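Local coordinates for uncharacterized protein (Bacteroides eggerthii DSM 20697, PDB 4ECO), which is of unknown function but belongs to the leucine-rich repeat proteins, whose curved solenoids commonly serve to bind other proteins, at residues G81-L86 against G102-L107; E108-G113 against T206-F211; D505-T510 against T530-S535; P513-I518 against S536-F541. All blocks are in the same frame, centred on the assembly; numbering follows the deposited sequence.

Contact 1 of 4, residues G81-L86 against G102-L107; sequences GRVTGL and GQLTEL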
loop_
_atom_site.group_PDB
_atom_site.type_symbol
_atom_site.label_atom_id
_atom_site.label_comp_id
_atom_site.label_asym_id
_atom_site.label_seq_id
_atom_site.Cartn_x
_atom_site.Cartn_y
_atom_site.Cartn_z
ATOM N N GLY A 81 -39.087 9.053 -5.602
ATOM C CA GLY A 81 -39.142 8.049 -4.544
ATOM C C GLY A 81 -38.659 6.671 -4.947
ATOM O O GLY A 81 -38.952 5.691 -4.251
ATOM N N ARG A 82 -37.917 6.570 -6.072
ATOM C CA ARG A 82 -37.401 5.280 -6.511
ATOM C C ARG A 82 -36.034 5.053 -5.890
ATOM O O ARG A 82 -35.289 6.015 -5.667
ATOM C CB ARG A 82 -37.386 5.141 -8.036
ATOM C CG ARG A 82 -38.802 4.853 -8.521
ATOM C CD ARG A 82 -38.863 4.139 -9.841
ATOM N NE ARG A 82 -38.485 2.732 -9.741
ATOM C CZ ARG A 82 -38.507 1.885 -10.763
ATOM N NH1 ARG A 82 -38.888 2.294 -11.965
ATOM N NH2 ARG A 82 -38.152 0.621 -10.590
ATOM N N VAL A 83 -35.738 3.770 -5.557
ATOM C CA VAL A 83 -34.509 3.316 -4.894
ATOM C C VAL A 83 -33.344 3.457 -5.861
ATOM O O VAL A 83 -33.377 2.841 -6.925
ATOM C CB VAL A 83 -34.625 1.864 -4.351
ATOM C CG1 VAL A 83 -33.317 1.427 -3.695
ATOM C CG2 VAL A 83 -35.785 1.723 -3.375
ATOM N N THR A 84 -32.323 4.262 -5.496
ATOM C CA THR A 84 -31.166 4.479 -6.363
ATOM C C THR A 84 -29.898 3.878 -5.734
ATOM O O THR A 84 -28.896 3.697 -6.430
ATOM C CB THR A 84 -30.982 5.972 -6.696
ATOM O OG1 THR A 84 -30.604 6.723 -5.540
ATOM C CG2 THR A 84 -32.205 6.573 -7.358
ATOM N N GLY A 85 -29.976 3.499 -4.462
ATOM C CA GLY A 85 -28.855 2.899 -3.749
ATOM C C GLY A 85 -29.311 1.993 -2.643
ATOM O O GLY A 85 -30.326 2.250 -2.002
ATOM N N LEU A 86 -28.593 0.912 -2.432
ATOM C CA LEU A 86 -28.963 -0.077 -1.424
ATOM C C LEU A 86 -27.703 -0.731 -0.881
ATOM O O LEU A 86 -26.935 -1.350 -1.635
ATOM C CB LEU A 86 -29.945 -1.118 -2.032
ATOM C CG LEU A 86 -30.160 -2.468 -1.335
ATOM C CD1 LEU A 86 -30.523 -2.299 0.101
ATOM C CD2 LEU A 86 -31.265 -3.250 -2.004
ATOM N N GLY A 102 -34.565 -7.348 -8.880
ATOM C CA GLY A 102 -34.738 -6.908 -10.268
ATOM C C GLY A 102 -35.755 -5.801 -10.502
ATOM O O GLY A 102 -35.761 -5.183 -11.563
ATOM N N GLN A 103 -36.599 -5.523 -9.504
ATOM C CA GLN A 103 -37.607 -4.464 -9.529
ATOM C C GLN A 103 -36.948 -3.077 -9.431
ATOM O O GLN A 103 -37.413 -2.121 -10.070
ATOM C CB GLN A 103 -38.621 -4.677 -8.367
ATOM C CG GLN A 103 -39.651 -3.564 -8.144
ATOM C CD GLN A 103 -40.371 -3.097 -9.386
ATOM O OE1 GLN A 103 -40.810 -3.885 -10.242
ATOM N NE2 GLN A 103 -40.494 -1.790 -9.500
ATOM N N LEU A 104 -35.872 -2.983 -8.634
ATOM C CA LEU A 104 -35.137 -1.759 -8.332
ATOM C C LEU A 104 -34.274 -1.362 -9.505
ATOM O O LEU A 104 -33.052 -1.342 -9.385
ATOM C CB LEU A 104 -34.263 -1.979 -7.071
ATOM C CG LEU A 104 -34.916 -2.573 -5.828
ATOM C CD1 LEU A 104 -33.937 -2.595 -4.695
ATOM C CD2 LEU A 104 -36.134 -1.792 -5.425
ATOM N N THR A 105 -34.907 -1.042 -10.647
ATOM C CA THR A 105 -34.210 -0.734 -11.903
ATOM C C THR A 105 -33.514 0.649 -11.908
ATOM O O THR A 105 -32.688 0.907 -12.793
ATOM C CB THR A 105 -35.187 -0.833 -13.063
ATOM O OG1 THR A 105 -36.355 -0.040 -12.793
ATOM C CG2 THR A 105 -35.550 -2.276 -13.379
ATOM N N GLU A 106 -33.791 1.500 -10.917
ATOM C CA GLU A 106 -33.172 2.825 -10.861
ATOM C C GLU A 106 -31.899 2.785 -10.051
ATOM O O GLU A 106 -31.230 3.821 -9.905
ATOM C CB GLU A 106 -34.136 3.893 -10.292
ATOM C CG GLU A 106 -35.363 4.126 -11.159
ATOM C CD GLU A 106 -35.114 4.232 -12.655
ATOM O OE1 GLU A 106 -34.235 5.032 -13.049
ATOM O OE2 GLU A 106 -35.793 3.516 -13.431
ATOM N N LEU A 107 -31.561 1.581 -9.527
ATOM C CA LEU A 107 -30.391 1.289 -8.692
ATOM C C LEU A 107 -29.090 1.561 -9.449
ATOM O O LEU A 107 -28.894 1.043 -10.564
ATOM C CB LEU A 107 -30.463 -0.177 -8.262
ATOM C CG LEU A 107 -29.921 -0.619 -6.920
ATOM C CD1 LEU A 107 -30.395 0.248 -5.792
ATOM C CD2 LEU A 107 -30.379 -2.016 -6.630
HETATM O O HOH W 1 -35.337 1.561 -8.032
#
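Arg82 lays its guanidinium beside the chain at Gln103, Thr105 and Glu106, and charge dominates this polar end of the contact. The chain bends at chi3 (74°), which places NE 3.7 Å from Glu106 CG; that methylene lies over one face of the guanidinium, offset toward its rim. Glu106 OE2 sits over a face as well, 3.6 Å from Arg82 NH1. This is a long salt bridge held by charge alone, since the oxygen is well out of the guanidinium plane. Both ions have stronger partners: Arg82 NH2 pairs with Asp31 of helix 27-41, and Glu106 OE1 with Lys207. An alanine in place of Arg82 would probably leave Asp31 without this cationic mate and strip the cover from the CG of Glu106.

Leu104 to Leu107 form a type I turn leading into strand 109-111, while strand 83-87 borders that strand on one side and strand 75-77 on the other, near the N-terminal end of the leucine-rich repeat solenoid. Thr84 and Gly85 both face Ser76 in a classic beta bulge.

The apolar contacts gather Val83 and Leu86 against Leu104 and Leu107. Leu104 spreads its two methyls, CD1 reaching Leu86 CD2 at 3.8 Å and CD2 reaching Val83 CG2 at 4.1 Å. Leu107 runs alongside Val83, its CD1 3.8 Å from Val83 CG1 and 4.0 Å from Leu86 CB. Branched side chains suit Leu104 and Val83 because both methyls of each find partners. A single water bridges the backbones, donating to Val83 O at 2.6 Å and accepting from Glu106 N at 3.3 Å.

Contact 2 of 4, residues E108-G113 against T206-F211; sequences EVLALG and TKLRQF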
loop_
_atom_site.group_PDB
_atom_site.type_symbol
_atom_site.label_atom_id
_atom_site.label_comp_id
_atom_site.label_asym_id
_atom_site.label_seq_id
_atom_site.Cartn_x
_atom_site.Cartn_y
_atom_site.Cartn_z
ATOM N N GLU A 108 -28.250 2.448 -8.871
ATOM C CA GLU A 108 -26.924 2.831 -9.368
ATOM C C GLU A 108 -25.854 2.176 -8.517
ATOM O O GLU A 108 -24.866 1.707 -9.047
ATOM C CB GLU A 108 -26.733 4.354 -9.374
ATOM C CG GLU A 108 -27.419 5.128 -10.486
ATOM C CD GLU A 108 -27.194 6.635 -10.411
ATOM O OE1 GLU A 108 -26.028 7.055 -10.215
ATOM O OE2 GLU A 108 -28.184 7.398 -10.543
ATOM N N VAL A 109 -26.050 2.122 -7.191
ATOM C CA VAL A 109 -25.085 1.492 -6.287
ATOM C C VAL A 109 -25.765 0.357 -5.515
ATOM O O VAL A 109 -26.929 0.464 -5.148
ATOM C CB VAL A 109 -24.378 2.509 -5.337
ATOM C CG1 VAL A 109 -23.675 3.618 -6.139
ATOM C CG2 VAL A 109 -25.340 3.122 -4.322
ATOM N N LEU A 110 -25.033 -0.740 -5.295
ATOM C CA LEU A 110 -25.487 -1.925 -4.563
ATOM C C LEU A 110 -24.342 -2.588 -3.805
ATOM O O LEU A 110 -23.336 -2.963 -4.416
ATOM C CB LEU A 110 -26.111 -2.929 -5.540
ATOM C CG LEU A 110 -26.635 -4.251 -4.979
ATOM C CD1 LEU A 110 -27.845 -4.044 -4.024
ATOM C CD2 LEU A 110 -27.030 -5.164 -6.119
ATOM N N ALA A 111 -24.502 -2.745 -2.470
ATOM C CA ALA A 111 -23.519 -3.436 -1.604
ATOM C C ALA A 111 -24.209 -4.521 -0.756
ATOM O O ALA A 111 -25.208 -4.252 -0.058
ATOM C CB ALA A 111 -22.788 -2.455 -0.700
ATOM N N LEU A 112 -23.685 -5.748 -0.859
ATOM C CA LEU A 112 -24.154 -6.912 -0.102
ATOM C C LEU A 112 -23.164 -7.204 1.008
ATOM O O LEU A 112 -23.350 -8.096 1.834
ATOM C CB LEU A 112 -24.330 -8.146 -1.016
ATOM C CG LEU A 112 -25.219 -8.003 -2.258
ATOM C CD1 LEU A 112 -25.260 -9.287 -3.002
ATOM C CD2 LEU A 112 -26.617 -7.532 -1.918
ATOM N N GLY A 113 -22.096 -6.428 0.993
ATOM C CA GLY A 113 -20.981 -6.510 1.918
ATOM C C GLY A 113 -19.830 -5.798 1.274
ATOM O O GLY A 113 -19.939 -5.441 0.105
ATOM N N THR A 206 -29.916 -2.391 -15.204
ATOM C CA THR A 206 -29.086 -1.878 -16.300
ATOM C C THR A 206 -28.469 -0.507 -15.969
ATOM O O THR A 206 -27.612 -0.054 -16.733
ATOM C CB THR A 206 -29.889 -1.804 -17.623
ATOM O OG1 THR A 206 -30.992 -0.903 -17.483
ATOM C CG2 THR A 206 -30.386 -3.179 -18.092
ATOM N N LYS A 207 -28.863 0.136 -14.840
ATOM C CA LYS A 207 -28.322 1.445 -14.457
ATOM C C LYS A 207 -27.236 1.305 -13.368
ATOM O O LYS A 207 -26.615 2.312 -13.000
ATOM C CB LYS A 207 -29.446 2.396 -13.988
ATOM C CG LYS A 207 -30.476 2.681 -15.063
ATOM C CD LYS A 207 -31.315 3.898 -14.773
ATOM C CE LYS A 207 -32.353 4.046 -15.858
ATOM N NZ LYS A 207 -33.015 5.374 -15.817
ATOM N N LEU A 208 -26.982 0.056 -12.893
ATOM C CA LEU A 208 -26.010 -0.279 -11.847
ATOM C C LEU A 208 -24.612 0.182 -12.243
ATOM O O LEU A 208 -24.162 -0.112 -13.340
ATOM C CB LEU A 208 -26.018 -1.799 -11.557
ATOM C CG LEU A 208 -25.521 -2.266 -10.182
ATOM C CD1 LEU A 208 -26.362 -1.663 -9.043
ATOM C CD2 LEU A 208 -25.531 -3.787 -10.082
ATOM N N ARG A 209 -23.972 0.969 -11.375
ATOM C CA ARG A 209 -22.626 1.518 -11.553
ATOM C C ARG A 209 -21.612 0.807 -10.660
ATOM O O ARG A 209 -20.505 0.496 -11.107
ATOM C CB ARG A 209 -22.630 3.006 -11.230
ATOM C CG ARG A 209 -23.622 3.793 -12.031
ATOM C CD ARG A 209 -23.468 5.238 -11.667
ATOM N NE ARG A 209 -24.459 6.083 -12.324
ATOM C CZ ARG A 209 -24.316 6.595 -13.536
ATOM N NH1 ARG A 209 -23.225 6.340 -14.246
ATOM N NH2 ARG A 209 -25.267 7.357 -14.056
ATOM N N GLN A 210 -22.002 0.518 -9.396
ATOM C CA GLN A 210 -21.130 -0.158 -8.423
ATOM C C GLN A 210 -21.833 -1.385 -7.805
ATOM O O GLN A 210 -22.966 -1.278 -7.307
ATOM C CB GLN A 210 -20.682 0.810 -7.315
ATOM C CG GLN A 210 -20.176 2.158 -7.838
ATOM C CD GLN A 210 -18.811 2.517 -7.347
ATOM O OE1 GLN A 210 -18.225 1.848 -6.484
ATOM N NE2 GLN A 210 -18.269 3.592 -7.900
ATOM N N PHE A 211 -21.162 -2.557 -7.864
ATOM C CA PHE A 211 -21.685 -3.784 -7.279
ATOM C C PHE A 211 -20.616 -4.388 -6.376
ATOM O O PHE A 211 -19.607 -4.885 -6.857
ATOM C CB PHE A 211 -22.159 -4.758 -8.367
ATOM C CG PHE A 211 -22.859 -6.017 -7.905
ATOM C CD1 PHE A 211 -23.448 -6.088 -6.646
ATOM C CD2 PHE A 211 -22.973 -7.116 -8.746
ATOM C CE1 PHE A 211 -24.083 -7.260 -6.217
ATOM C CE2 PHE A 211 -23.623 -8.281 -8.320
ATOM C CZ PHE A 211 -24.190 -8.338 -7.063
#
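In the parallel ladder of strands that lines a leucine-rich repeat solenoid, Val109 pairs with Gln210 and Leu110 with Phe211, the two segments running 27° apart. Glu108 O receives two consecutive N-H groups. Arg209 N comes in the carbonyl plane on a lone pair, and Gln210 N, at 3.1 Å, lies nearly along the C=O axis. One residue on, Leu110 N donates to Gln210 O at 2.9 Å.

Beside the doubly used carbonyl, the side chains of Glu108 and Arg209 lie side by side, pointing the same way. Their opposite charges suit this edge of the ladder, where they form a hydrogen-bonded salt bridge: Arg209 NE donates to Glu108 OE1 at 2.8 Å from above the carboxylate plane, and the two flat groups are turned 73° apart. Asn132 N also binds OE1, giving that oxygen a second bond.

Leu208, Phe211 and Leu110, Leu112 occupy the inward positions of the LxxLxL repeat pattern, where phenylalanine replaces a leucine. Leu110 CD2 approaches Phe211 CE1 obliquely at 3.6 Å, and Leu112 CD1 reaches the ring's edge at 4.0 Å. Phe211 CG stands anti to the backbone N (chi1 -174°), and the side chain runs alongside Leu110. Leu208 CD1 lies 3.7 Å from Leu110 CB. On the other face, Val109 CG1 meets Gln210 CG at 4.2 Å, and both side chains also touch Ile129. Ile129 belongs to the long connection between the two segments, which also supplies Glu117 and Ser192 to the sodium ion, about 9 Å from the side chain of Leu112.

Contact 3 of 4, residues D505-T510 against T530-S535; sequences DDFRAT and TQPLNS
Arg508 and Asn534 stack flat group on flat group, the amide lying over the centre of the guanidinium with Asn534 CG 3.5 Å above its plane and the two planes 26° apart. No hydrogen bond joins the two groups. The amide spends its oxygen elsewhere: Ala509 N donates to Asn534 OD1 at 3.0 Å, in the carbonyl plane and on a lone pair, which helps fix the amide's rotation. Asparagine suits the place because its flat amide can cover the guanidinium while its oxygen accepts this N-H; chi1 of -166° sends CG toward the other segment. An alanine in place of Arg508 would probably uncover one face of the Asn534 amide and leave it freer to turn.

Further in, Phe507 CB packs on Pro532 CG at 3.8 Å, and Gln531 CB lies 4.0 Å from Arg508 CG. Arg508 follows 3-10 segment 505-507 and Asn534 follows 531-533; Asn534 N bonds to Gln531 O. These short turns of successive leucine-rich repeat coils stack outside the parallel ladder, and Phe507 and Pro532 both rest on Ile518 of strand 517-519, Pro532 touching Phe541 of strand 540-542 as well.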
loop_
_atom_site.group_PDB
_atom_site.type_symbol
_atom_site.label_atom_id
_atom_site.label_comp_id
_atom_site.label_asym_id
_atom_site.label_seq_id
_atom_site.Cartn_x
_atom_site.Cartn_y
_atom_site.Cartn_z
ATOM N N ASP A 505 36.558 10.172 0.633
ATOM C CA ASP A 505 36.371 11.622 0.567
ATOM C C ASP A 505 35.150 11.970 -0.272
ATOM O O ASP A 505 34.833 13.151 -0.447
ATOM C CB ASP A 505 37.625 12.305 0.039
ATOM C CG ASP A 505 38.735 12.330 1.059
ATOM O OD1 ASP A 505 38.637 11.575 2.074
ATOM O OD2 ASP A 505 39.718 13.072 0.840
ATOM N N ASP A 506 34.430 10.923 -0.727
ATOM C CA ASP A 506 33.156 11.017 -1.421
ATOM C C ASP A 506 32.101 11.604 -0.511
ATOM O O ASP A 506 31.047 11.992 -0.997
ATOM C CB ASP A 506 32.677 9.620 -1.892
ATOM C CG ASP A 506 33.346 9.017 -3.110
ATOM O OD1 ASP A 506 34.305 9.640 -3.641
ATOM O OD2 ASP A 506 32.915 7.920 -3.540
ATOM N N PHE A 507 32.324 11.590 0.813
ATOM C CA PHE A 507 31.325 12.060 1.769
ATOM C C PHE A 507 31.555 13.546 2.176
ATOM O O PHE A 507 30.672 14.168 2.770
ATOM C CB PHE A 507 31.317 11.132 2.974
ATOM C CG PHE A 507 30.720 9.780 2.623
ATOM C CD1 PHE A 507 31.522 8.747 2.143
ATOM C CD2 PHE A 507 29.351 9.544 2.766
ATOM C CE1 PHE A 507 30.967 7.512 1.811
ATOM C CE2 PHE A 507 28.800 8.300 2.447
ATOM C CZ PHE A 507 29.607 7.298 1.961
ATOM N N ARG A 508 32.688 14.132 1.762
ATOM C CA ARG A 508 33.003 15.534 2.009
ATOM C C ARG A 508 32.078 16.432 1.151
ATOM O O ARG A 508 31.469 15.954 0.189
ATOM C CB ARG A 508 34.494 15.797 1.725
ATOM C CG ARG A 508 35.398 14.917 2.594
ATOM C CD ARG A 508 36.883 15.145 2.396
ATOM N NE ARG A 508 37.310 16.524 2.656
ATOM C CZ ARG A 508 37.458 17.055 3.869
ATOM N NH1 ARG A 508 37.153 16.348 4.957
ATOM N NH2 ARG A 508 37.877 18.306 4.005
ATOM N N ALA A 509 31.950 17.716 1.518
ATOM C CA ALA A 509 31.070 18.693 0.866
ATOM C C ALA A 509 31.381 18.891 -0.649
ATOM O O ALA A 509 30.571 19.483 -1.379
ATOM C CB ALA A 509 31.181 20.011 1.586
ATOM N N THR A 510 32.538 18.374 -1.120
ATOM C CA THR A 510 32.952 18.465 -2.519
ATOM C C THR A 510 32.044 17.626 -3.443
ATOM O O THR A 510 31.934 17.912 -4.635
ATOM C CB THR A 510 34.400 18.004 -2.671
ATOM O OG1 THR A 510 34.522 16.617 -2.289
ATOM C CG2 THR A 510 35.368 18.882 -1.919
ATOM N N THR A 530 35.348 10.750 9.613
ATOM C CA THR A 530 35.132 12.180 9.769
ATOM C C THR A 530 34.630 12.841 8.472
ATOM O O THR A 530 34.107 13.950 8.540
ATOM C CB THR A 530 36.440 12.855 10.249
ATOM O OG1 THR A 530 37.500 12.547 9.340
ATOM C CG2 THR A 530 36.851 12.429 11.661
ATOM N N GLN A 531 34.800 12.187 7.301
ATOM C CA GLN A 531 34.467 12.741 5.977
ATOM C C GLN A 531 33.040 13.344 5.922
ATOM O O GLN A 531 32.939 14.486 5.461
ATOM C CB GLN A 531 34.638 11.710 4.845
ATOM C CG GLN A 531 36.017 11.084 4.756
ATOM C CD GLN A 531 36.128 9.771 5.488
ATOM O OE1 GLN A 531 35.561 9.571 6.567
ATOM N NE2 GLN A 531 36.903 8.844 4.933
ATOM N N PRO A 532 31.947 12.675 6.403
ATOM C CA PRO A 532 30.613 13.308 6.308
ATOM C C PRO A 532 30.454 14.560 7.194
ATOM O O PRO A 532 29.469 15.291 7.026
ATOM C CB PRO A 532 29.649 12.192 6.765
ATOM C CG PRO A 532 30.418 10.922 6.641
ATOM C CD PRO A 532 31.832 11.307 6.954
ATOM N N LEU A 533 31.423 14.842 8.085
ATOM C CA LEU A 533 31.373 16.016 8.976
ATOM C C LEU A 533 31.799 17.312 8.265
ATOM O O LEU A 533 31.633 18.382 8.835
ATOM C CB LEU A 533 32.239 15.807 10.237
ATOM C CG LEU A 533 31.929 14.547 11.031
ATOM C CD1 LEU A 533 32.904 14.378 12.179
ATOM C CD2 LEU A 533 30.485 14.521 11.486
ATOM N N ASN A 534 32.287 17.220 7.012
ATOM C CA ASN A 534 32.744 18.352 6.177
ATOM C C ASN A 534 31.556 19.209 5.696
ATOM O O ASN A 534 31.729 20.371 5.342
ATOM C CB ASN A 534 33.533 17.815 4.968
ATOM C CG ASN A 534 34.332 18.850 4.213
ATOM O OD1 ASN A 534 34.215 18.995 2.987
ATOM N ND2 ASN A 534 35.177 19.582 4.923
ATOM N N SER A 535 30.356 18.637 5.700
ATOM C CA SER A 535 29.130 19.306 5.299
ATOM C C SER A 535 28.765 20.445 6.266
ATOM O O SER A 535 28.846 20.290 7.501
ATOM C CB SER A 535 27.992 18.295 5.234
ATOM O OG SER A 535 26.747 18.954 5.087
#

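Contact 4 of 4, residues P513-I518 against S536-F541; sequences PYLVGI and STLKGF
Gly517 pairs with Gly540 and Ile518 with Phe541 in parallel register, the two segments running 21° apart in direction. Val516 O takes two successive N-H groups, Lys539 N at 2.7 Å and Gly540 N at 3.1 Å. Ile518 N then donates to Gly540 O at 3.2 Å.

Ahead of the strands, Thr537 OG1 donates to Leu515 O at 2.7 Å from above the carbonyl plane. Its chi1 of 51° sets OG1 between the backbone N and the carbonyl carbon, facing the 513-518 segment. Ser535 OG binds the same oxygen and also Thr537 OG1, so small hydroxyl residues satisfy a carbonyl at the approach to the strands. Leu515 and Leu538 lie side by side, Leu538 CD1 standing 4.0 Å from Leu515 CD2 and 4.0 Å from Ile518 CG2. That same Ile518 methyl approaches the Phe541 ring obliquely, 3.4 Å from CD2. Val516 CG1 runs beside the aliphatic part of Lys539, 3.8 Å from CE, while Lys539 NZ hydrogen-bonds Cys165 O of helix 160-168.

The two glycines put no side chain on their face of the ladder, and Leu515, Ile518, Leu538 and Phe541 point their apolar groups to the interior, the alternation typical of the LxxLxL strands in leucine-rich repeats.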
loop_
_atom_site.group_PDB
_atom_site.type_symbol
_atom_site.label_atom_id
_atom_site.label_comp_id
_atom_site.label_asym_id
_atom_site.label_seq_id
_atom_site.Cartn_x
_atom_site.Cartn_y
_atom_site.Cartn_z
ATOM N N PRO A 513 27.427 18.274 -0.997
ATOM C CA PRO A 513 27.382 19.582 -0.308
ATOM C C PRO A 513 26.148 19.842 0.550
ATOM O O PRO A 513 26.178 20.782 1.342
ATOM C CB PRO A 513 27.390 20.584 -1.466
ATOM C CG PRO A 513 26.866 19.843 -2.617
ATOM C CD PRO A 513 27.372 18.459 -2.461
ATOM N N TYR A 514 25.076 19.052 0.389
ATOM C CA TYR A 514 23.835 19.308 1.099
ATOM C C TYR A 514 23.411 18.152 2.033
ATOM O O TYR A 514 22.257 18.132 2.468
ATOM C CB TYR A 514 22.726 19.603 0.079
ATOM C CG TYR A 514 23.050 20.822 -0.747
ATOM C CD1 TYR A 514 23.005 22.097 -0.190
ATOM C CD2 TYR A 514 23.460 20.701 -2.066
ATOM C CE1 TYR A 514 23.338 23.223 -0.938
ATOM C CE2 TYR A 514 23.800 21.817 -2.822
ATOM C CZ TYR A 514 23.733 23.080 -2.257
ATOM O OH TYR A 514 24.084 24.186 -3.001
ATOM N N LEU A 515 24.360 17.262 2.424
ATOM C CA LEU A 515 24.066 16.150 3.321
ATOM C C LEU A 515 23.417 16.654 4.628
ATOM O O LEU A 515 23.898 17.626 5.201
ATOM C CB LEU A 515 25.337 15.350 3.625
ATOM C CG LEU A 515 25.131 14.071 4.470
ATOM C CD1 LEU A 515 24.284 13.054 3.739
ATOM C CD2 LEU A 515 26.465 13.485 4.910
ATOM N N VAL A 516 22.310 16.015 5.070
ATOM C CA VAL A 516 21.596 16.450 6.273
ATOM C C VAL A 516 21.731 15.370 7.371
ATOM O O VAL A 516 22.031 15.694 8.525
ATOM C CB VAL A 516 20.112 16.801 5.945
ATOM C CG1 VAL A 516 19.268 16.951 7.196
ATOM C CG2 VAL A 516 20.030 18.078 5.120
ATOM N N GLY A 517 21.524 14.112 6.998
ATOM C CA GLY A 517 21.584 12.996 7.928
ATOM C C GLY A 517 22.319 11.786 7.418
ATOM O O GLY A 517 22.178 11.389 6.264
ATOM N N ILE A 518 23.116 11.209 8.288
ATOM C CA ILE A 518 23.842 9.990 8.012
ATOM C C ILE A 518 23.813 9.112 9.286
ATOM O O ILE A 518 24.083 9.589 10.398
ATOM C CB ILE A 518 25.272 10.247 7.469
ATOM C CG1 ILE A 518 25.955 8.922 7.027
ATOM C CG2 ILE A 518 26.129 11.092 8.408
ATOM C CD1 ILE A 518 27.043 9.089 5.983
ATOM N N SER A 536 28.343 21.584 5.688
ATOM C CA SER A 536 27.883 22.727 6.459
ATOM C C SER A 536 26.386 22.600 6.766
ATOM O O SER A 536 25.870 23.377 7.560
ATOM C CB SER A 536 28.157 24.017 5.696
ATOM O OG SER A 536 27.273 24.163 4.597
ATOM N N THR A 537 25.691 21.624 6.135
ATOM C CA THR A 537 24.237 21.403 6.255
ATOM C C THR A 537 23.852 20.229 7.175
ATOM O O THR A 537 22.689 20.151 7.586
ATOM C CB THR A 537 23.628 21.147 4.870
ATOM O OG1 THR A 537 24.382 20.123 4.236
ATOM C CG2 THR A 537 23.637 22.371 3.994
ATOM N N LEU A 538 24.820 19.336 7.503
ATOM C CA LEU A 538 24.633 18.140 8.337
ATOM C C LEU A 538 23.999 18.483 9.659
ATOM O O LEU A 538 24.556 19.270 10.411
ATOM C CB LEU A 538 25.975 17.423 8.579
ATOM C CG LEU A 538 25.921 16.130 9.357
ATOM C CD1 LEU A 538 25.377 14.987 8.503
ATOM C CD2 LEU A 538 27.269 15.782 9.866
ATOM N N LYS A 539 22.823 17.881 9.921
ATOM C CA LYS A 539 22.008 18.058 11.113
ATOM C C LYS A 539 22.149 16.889 12.099
ATOM O O LYS A 539 22.092 17.117 13.309
ATOM C CB LYS A 539 20.533 18.216 10.719
ATOM C CG LYS A 539 19.937 19.587 11.016
ATOM C CD LYS A 539 18.416 19.570 10.882
ATOM C CE LYS A 539 17.961 19.713 9.452
ATOM N NZ LYS A 539 16.582 19.202 9.252
ATOM N N GLY A 540 22.303 15.665 11.591
ATOM C CA GLY A 540 22.423 14.482 12.442
ATOM C C GLY A 540 23.429 13.431 12.015
ATOM O O GLY A 540 23.553 13.121 10.829
ATOM N N PHE A 541 24.110 12.840 13.007
ATOM C CA PHE A 541 25.138 11.818 12.836
ATOM C C PHE A 541 24.956 10.700 13.861
ATOM O O PHE A 541 24.853 10.977 15.061
ATOM C CB PHE A 541 26.542 12.451 12.984
ATOM C CG PHE A 541 27.662 11.618 12.425
ATOM C CD1 PHE A 541 28.250 10.613 13.187
ATOM C CD2 PHE A 541 28.120 11.822 11.129
ATOM C CE1 PHE A 541 29.279 9.817 12.656
ATOM C CE2 PHE A 541 29.153 11.033 10.596
ATOM C CZ PHE A 541 29.737 10.044 11.368
#

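How the contacts relate
Contacts 1, 2 and 4 are largely buried and involve strands of the parallel ladder, whereas contact 3 joins the short 3-10 turns of neighbouring coils and is only partly buried. Contacts 1 and 2 touch, strand 83-87 meeting 109-111 where Leu86 O probably bonds Ala111 N; contacts 3 and 4 touch likewise, Leu533 packing on Phe541 and Leu538. The two groups lie on opposite sides of the chain's centre, contacts 2 and 4 being about 54 Å apart between centres. Both of those use one carbonyl for two N-H groups, but contact 2 adds a salt bridge and contact 4, at another position, a threonine hydroxyl. Contact 1 relies on charge and leucine packing, contact 3 on a guanidinium-amide stack.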